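Local atomic coordinates of phosphoinositol-specific phospholipase C (Pseudomonas sp., PDB entry 5FYP), a protein that probably cleaves phosphatidylinositol-type lipids at the phosphodiester bond with the help of a bound calcium ion, as other calcium-dependent phospholipases C do. Residues His257-Ala270 with Ile277-Ala290. Residues are numbered along the deposited sequence; the frame is centred on the assembly and turned at random.
Sequences HIGRVWGDDEVSFA and INLSAYYRFAAQSA
Gly259 O accepts Leu279 N at 2.9 Å in the tightly packed part of the contact, where strands 258-262 and 279-282 run parallel. Val261 N then bonds to Leu279 O, and Val261 O takes Ala281 N in a nearly straight bond (173°). On one face of the sheet Val261 CG2 packs on Ile277 CD1 at 3.7 Å; on the other the extended Arg260 chain crosses Leu279 CB, and Ala281 CB sits over one face of the guanidinium, 3.4 Å from Arg260 NH2. That group also forms a salt bridge with Glu48, a calcium ligand. Asn278 OD1 accepts Gly259 N on an in-plane lone pair, while its ND2 donates to Ile20 O and Asn18 O. The two strands and helix 269-274 between them form a beta-alpha-beta unit, consistent with the TIM-barrel fold of this family. At the end of strand 279-282, chi1 of -67° carries the Tyr282 ring edge against Asp265 O and Val267 O; its OH donates to Val267 O at 2.7 Å and also bonds His272 ND1, and Gln288 CG covers one ring face. Phe269 CD2 and Ala290 CB form a buried apolar patch, flanked by one water linking Phe269 N to Gln288 OE1 and another linking Ala270 N to Ser289 O. The solvent side is looser: Asp265 OD2 accepts Tyr283 N at 2.9 Å, and separate waters join Asp265 OD1 to Ala281 O and OD2 to Arg284 N.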
loop_
_atom_site.group_PDB
_atom_site.type_symbol
_atom_site.label_atom_id
_atom_site.label_comp_id
_atom_site.label_asym_id
_atom_site.label_seq_id
_atom_site.Cartn_x
_atom_site.Cartn_y
_atom_site.Cartn_z
ATOM N N HIS A 257 0.119 -10.532 -8.299
ATOM C CA HIS A 257 -0.106 -9.799 -7.050
ATOM C C HIS A 257 1.014 -8.786 -6.871
ATOM O O HIS A 257 2.166 -9.072 -7.169
ATOM C CB HIS A 257 -0.069 -10.737 -5.838
ATOM C CG HIS A 257 -1.164 -11.764 -5.793
ATOM N ND1 HIS A 257 -1.320 -12.552 -4.689
ATOM C CD2 HIS A 257 -2.103 -12.157 -6.664
ATOM C CE1 HIS A 257 -2.314 -13.397 -4.887
ATOM N NE2 HIS A 257 -2.795 -13.195 -6.086
ATOM N N ILE A 258 0.706 -7.612 -6.318
ATOM C CA ILE A 258 1.738 -6.599 -6.101
ATOM C C ILE A 258 2.526 -6.951 -4.857
ATOM O O ILE A 258 1.994 -6.913 -3.719
ATOM C CB ILE A 258 1.155 -5.190 -6.001
ATOM C CG1 ILE A 258 0.257 -4.861 -7.185
ATOM C CG2 ILE A 258 2.263 -4.165 -5.843
ATOM C CD1 ILE A 258 0.899 -4.997 -8.541
ATOM N N GLY A 259 3.802 -7.292 -5.041
ATOM C CA GLY A 259 4.688 -7.662 -3.934
ATOM C C GLY A 259 5.465 -6.492 -3.421
ATOM O O GLY A 259 6.037 -5.736 -4.210
ATOM N N ARG A 260 5.537 -6.387 -2.095
ATOM C CA ARG A 260 6.367 -5.380 -1.420
ATOM C C ARG A 260 7.357 -6.102 -0.526
ATOM O O ARG A 260 6.986 -7.033 0.196
ATOM C CB ARG A 260 5.522 -4.429 -0.598
ATOM C CG ARG A 260 6.319 -3.336 0.099
ATOM C CD ARG A 260 5.413 -2.178 0.521
ATOM N NE ARG A 260 6.084 -1.099 1.242
ATOM C CZ ARG A 260 6.380 -1.150 2.512
ATOM N NH1 ARG A 260 6.170 -2.258 3.212
ATOM N NH2 ARG A 260 6.933 -0.079 3.085
ATOM N N VAL A 261 8.619 -5.660 -0.593
ATOM C CA VAL A 261 9.687 -6.183 0.269
ATOM C C VAL A 261 10.261 -5.051 1.091
ATOM O O VAL A 261 10.706 -4.034 0.522
ATOM C CB VAL A 261 10.802 -6.869 -0.521
ATOM C CG1 VAL A 261 11.977 -7.225 0.379
ATOM C CG2 VAL A 261 10.252 -8.106 -1.203
ATOM N N TRP A 262 10.260 -5.215 2.408
ATOM C CA TRP A 262 10.791 -4.232 3.333
ATOM C C TRP A 262 11.965 -4.822 4.113
ATOM O O TRP A 262 12.081 -6.043 4.247
ATOM C CB TRP A 262 9.678 -3.728 4.276
ATOM C CG TRP A 262 9.026 -4.807 5.063
ATOM C CD1 TRP A 262 7.969 -5.563 4.710
ATOM C CD2 TRP A 262 9.435 -5.264 6.352
ATOM N NE1 TRP A 262 7.695 -6.491 5.686
ATOM C CE2 TRP A 262 8.576 -6.305 6.715
ATOM C CE3 TRP A 262 10.448 -4.876 7.243
ATOM C CZ2 TRP A 262 8.696 -6.990 7.939
ATOM C CZ3 TRP A 262 10.572 -5.554 8.465
ATOM C CH2 TRP A 262 9.704 -6.598 8.786
ATOM N N GLY A 263 12.839 -3.941 4.591
ATOM C CA GLY A 263 13.970 -4.334 5.399
ATOM C C GLY A 263 15.194 -4.768 4.641
ATOM O O GLY A 263 16.129 -5.250 5.260
ATOM N N ASP A 264 15.205 -4.588 3.332
ATOM C CA ASP A 264 16.306 -5.104 2.492
ATOM C C ASP A 264 17.091 -3.957 1.859
ATOM O O ASP A 264 17.494 -4.019 0.713
ATOM C CB ASP A 264 15.768 -6.056 1.427
ATOM C CG ASP A 264 16.815 -6.991 0.869
ATOM O OD1 ASP A 264 17.764 -7.355 1.625
ATOM O OD2 ASP A 264 16.663 -7.446 -0.278
ATOM N N ASP A 265 17.437 -2.981 2.686
ATOM C CA ASP A 265 18.007 -1.730 2.206
ATOM C C ASP A 265 19.388 -1.814 1.574
ATOM O O ASP A 265 19.788 -0.900 0.858
ATOM C CB ASP A 265 18.081 -0.713 3.361
ATOM C CG ASP A 265 16.705 -0.358 3.876
ATOM O OD1 ASP A 265 16.115 -1.256 4.546
ATOM O OD2 ASP A 265 16.217 0.724 3.539
ATOM N N GLU A 266 20.155 -2.847 1.902
ATOM C CA GLU A 266 21.540 -2.955 1.394
ATOM C C GLU A 266 21.597 -3.655 0.056
ATOM O O GLU A 266 22.670 -3.795 -0.499
ATOM C CB GLU A 266 22.422 -3.623 2.423
ATOM C CG GLU A 266 22.759 -2.696 3.592
ATOM C CD GLU A 266 21.621 -2.417 4.548
ATOM O OE1 GLU A 266 21.052 -3.386 5.109
ATOM O OE2 GLU A 266 21.340 -1.240 4.795
ATOM N N VAL A 267 20.446 -4.028 -0.482
ATOM C CA VAL A 267 20.311 -4.575 -1.827
ATOM C C VAL A 267 19.754 -3.482 -2.744
ATOM O O VAL A 267 18.816 -2.793 -2.400
ATOM C CB VAL A 267 19.439 -5.832 -1.800
ATOM C CG1 VAL A 267 19.109 -6.329 -3.204
ATOM C CG2 VAL A 267 20.148 -6.912 -0.988
ATOM N N SER A 268 20.380 -3.302 -3.896
ATOM C CA SER A 268 20.052 -2.217 -4.800
ATOM C C SER A 268 18.703 -2.375 -5.470
ATOM O O SER A 268 18.145 -3.485 -5.550
ATOM C CB SER A 268 21.098 -2.102 -5.891
ATOM O OG SER A 268 20.955 -3.179 -6.793
ATOM N N PHE A 269 18.201 -1.268 -5.993
ATOM C CA PHE A 269 16.962 -1.300 -6.762
ATOM C C PHE A 269 17.096 -2.225 -7.952
ATOM O O PHE A 269 16.216 -3.057 -8.236
ATOM C CB PHE A 269 16.546 0.118 -7.179
ATOM C CG PHE A 269 15.255 0.216 -7.975
ATOM C CD1 PHE A 269 14.125 -0.543 -7.661
ATOM C CD2 PHE A 269 15.158 1.150 -9.001
ATOM C CE1 PHE A 269 12.966 -0.384 -8.407
ATOM C CE2 PHE A 269 13.996 1.309 -9.732
ATOM C CZ PHE A 269 12.895 0.535 -9.431
ATOM N N ALA A 270 18.227 -2.155 -8.658
ATOM C CA ALA A 270 18.442 -3.038 -9.803
ATOM C C ALA A 270 18.352 -4.493 -9.411
ATOM O O ALA A 270 17.772 -5.308 -10.130
ATOM C CB ALA A 270 19.786 -2.742 -10.467
ATOM N N ILE A 277 10.413 -7.846 -7.634
ATOM C CA ILE A 277 9.743 -7.147 -6.540
ATOM C C ILE A 277 9.095 -5.883 -7.096
ATOM O O ILE A 277 9.785 -5.001 -7.624
ATOM C CB ILE A 277 10.727 -6.808 -5.429
ATOM C CG1 ILE A 277 11.305 -8.107 -4.820
ATOM C CG2 ILE A 277 10.081 -5.916 -4.399
ATOM C CD1 ILE A 277 12.615 -7.918 -4.075
ATOM N N ASN A 278 7.786 -5.743 -6.922
ATOM C CA ASN A 278 7.129 -4.507 -7.375
ATOM C C ASN A 278 7.484 -3.290 -6.550
ATOM O O ASN A 278 7.716 -2.221 -7.129
ATOM C CB ASN A 278 5.614 -4.641 -7.374
ATOM C CG ASN A 278 5.093 -5.603 -8.413
ATOM O OD1 ASN A 278 4.642 -6.713 -8.090
ATOM N ND2 ASN A 278 5.094 -5.178 -9.666
ATOM N N LEU A 279 7.449 -3.429 -5.231
ATOM C CA LEU A 279 7.644 -2.282 -4.339
ATOM C C LEU A 279 8.790 -2.605 -3.382
ATOM O O LEU A 279 8.635 -3.455 -2.498
ATOM C CB LEU A 279 6.354 -1.984 -3.564
ATOM C CG LEU A 279 5.087 -1.824 -4.375
ATOM C CD1 LEU A 279 3.875 -1.664 -3.463
ATOM C CD2 LEU A 279 5.127 -0.696 -5.402
ATOM N N SER A 280 9.931 -1.956 -3.572
ATOM C CA SER A 280 11.096 -2.177 -2.735
ATOM C C SER A 280 11.212 -1.029 -1.760
ATOM O O SER A 280 11.490 0.105 -2.168
ATOM C CB SER A 280 12.371 -2.236 -3.581
ATOM O OG SER A 280 12.395 -3.398 -4.379
ATOM N N ALA A 281 10.961 -1.310 -0.473
ATOM C CA ALA A 281 10.886 -0.247 0.527
ATOM C C ALA A 281 12.256 0.081 1.086
ATOM O O ALA A 281 12.938 -0.805 1.597
ATOM C CB ALA A 281 9.960 -0.668 1.634
ATOM N N TYR A 282 12.618 1.357 1.022
ATOM C CA TYR A 282 13.891 1.858 1.531
ATOM C C TYR A 282 13.683 3.031 2.467
ATOM O O TYR A 282 12.947 3.970 2.150
ATOM C CB TYR A 282 14.773 2.361 0.406
ATOM C CG TYR A 282 15.265 1.317 -0.538
ATOM C CD1 TYR A 282 14.540 0.992 -1.673
ATOM C CD2 TYR A 282 16.498 0.687 -0.356
ATOM C CE1 TYR A 282 15.004 0.062 -2.579
ATOM C CE2 TYR A 282 16.977 -0.249 -1.266
ATOM C CZ TYR A 282 16.220 -0.552 -2.363
ATOM O OH TYR A 282 16.679 -1.434 -3.292
ATOM N N TYR A 283 14.398 3.025 3.588
ATOM C CA TYR A 283 14.442 4.215 4.438
ATOM C C TYR A 283 14.953 5.427 3.644
ATOM O O TYR A 283 14.366 6.511 3.688
ATOM C CB TYR A 283 15.321 3.970 5.644
ATOM C CG TYR A 283 14.802 2.901 6.552
ATOM C CD1 TYR A 283 13.610 3.086 7.265
ATOM C CD2 TYR A 283 15.496 1.705 6.764
ATOM C CE1 TYR A 283 13.132 2.123 8.140
ATOM C CE2 TYR A 283 15.023 0.722 7.614
ATOM C CZ TYR A 283 13.845 0.945 8.317
ATOM O OH TYR A 283 13.377 0.010 9.207
ATOM N N ARG A 284 16.069 5.218 2.950
ATOM C CA ARG A 284 16.781 6.266 2.158
ATOM C C ARG A 284 16.347 6.108 0.692
ATOM O O ARG A 284 17.115 5.712 -0.180
ATOM C CB ARG A 284 18.284 6.152 2.330
ATOM C CG ARG A 284 18.734 6.204 3.797
ATOM C CD ARG A 284 20.213 5.892 4.019
ATOM N NE ARG A 284 21.093 6.797 3.345
ATOM C CZ ARG A 284 22.394 6.589 3.209
ATOM N NH1 ARG A 284 23.013 5.443 3.650
ATOM N NH2 ARG A 284 23.127 7.510 2.582
ATOM N N PHE A 285 15.077 6.400 0.442
ATOM C CA PHE A 285 14.497 6.144 -0.875
ATOM C C PHE A 285 15.105 7.001 -2.003
ATOM O O PHE A 285 15.285 6.496 -3.112
ATOM C CB PHE A 285 12.965 6.314 -0.844
ATOM C CG PHE A 285 12.514 7.611 -0.226
ATOM C CD1 PHE A 285 12.427 8.766 -0.980
ATOM C CD2 PHE A 285 12.241 7.672 1.132
ATOM C CE1 PHE A 285 12.069 9.959 -0.376
ATOM C CE2 PHE A 285 11.927 8.869 1.725
ATOM C CZ PHE A 285 11.838 10.008 0.966
ATOM N N ALA A 286 15.461 8.238 -1.710
ATOM C CA ALA A 286 15.968 9.129 -2.775
ATOM C C ALA A 286 17.305 8.656 -3.298
ATOM O O ALA A 286 17.631 8.864 -4.471
ATOM C CB ALA A 286 16.056 10.563 -2.305
ATOM N N ALA A 287 18.075 7.977 -2.447
ATOM C CA ALA A 287 19.404 7.475 -2.800
ATOM C C ALA A 287 19.358 6.273 -3.747
ATOM O O ALA A 287 20.404 5.873 -4.247
ATOM C CB ALA A 287 20.171 7.096 -1.542
ATOM N N GLN A 288 18.193 5.692 -3.972
ATOM C CA GLN A 288 18.079 4.510 -4.808
ATOM C C GLN A 288 17.646 4.877 -6.214
ATOM O O GLN A 288 16.807 5.762 -6.408
ATOM C CB GLN A 288 17.030 3.528 -4.248
ATOM C CG GLN A 288 17.120 3.331 -2.755
ATOM C CD GLN A 288 18.457 2.913 -2.249
ATOM O OE1 GLN A 288 19.141 2.105 -2.836
ATOM N NE2 GLN A 288 18.830 3.444 -1.089
ATOM N N SER A 289 18.196 4.160 -7.195
ATOM C CA SER A 289 17.809 4.310 -8.579
ATOM C C SER A 289 18.473 3.221 -9.381
ATOM O O SER A 289 19.418 2.591 -8.914
ATOM C CB SER A 289 18.225 5.673 -9.155
ATOM O OG SER A 289 19.636 5.829 -9.180
ATOM N N ALA A 290 17.960 3.022 -10.587
ATOM C CA ALA A 290 18.565 2.116 -11.551
ATOM C C ALA A 290 18.492 2.805 -12.885
ATOM O O ALA A 290 17.404 3.103 -13.374
ATOM C CB ALA A 290 17.816 0.775 -11.567
HETATM O O HOH W 1 3.236 -8.588 -9.714
HETATM O O HOH W 2 13.525 -3.511 1.205
HETATM O O HOH W 3 13.467 -1.148 4.286
HETATM O O HOH W 4 17.771 2.854 3.008
HETATM O O HOH W 5 19.352 1.360 -5.530
HETATM O O HOH W 6 20.256 -0.048 -8.562
#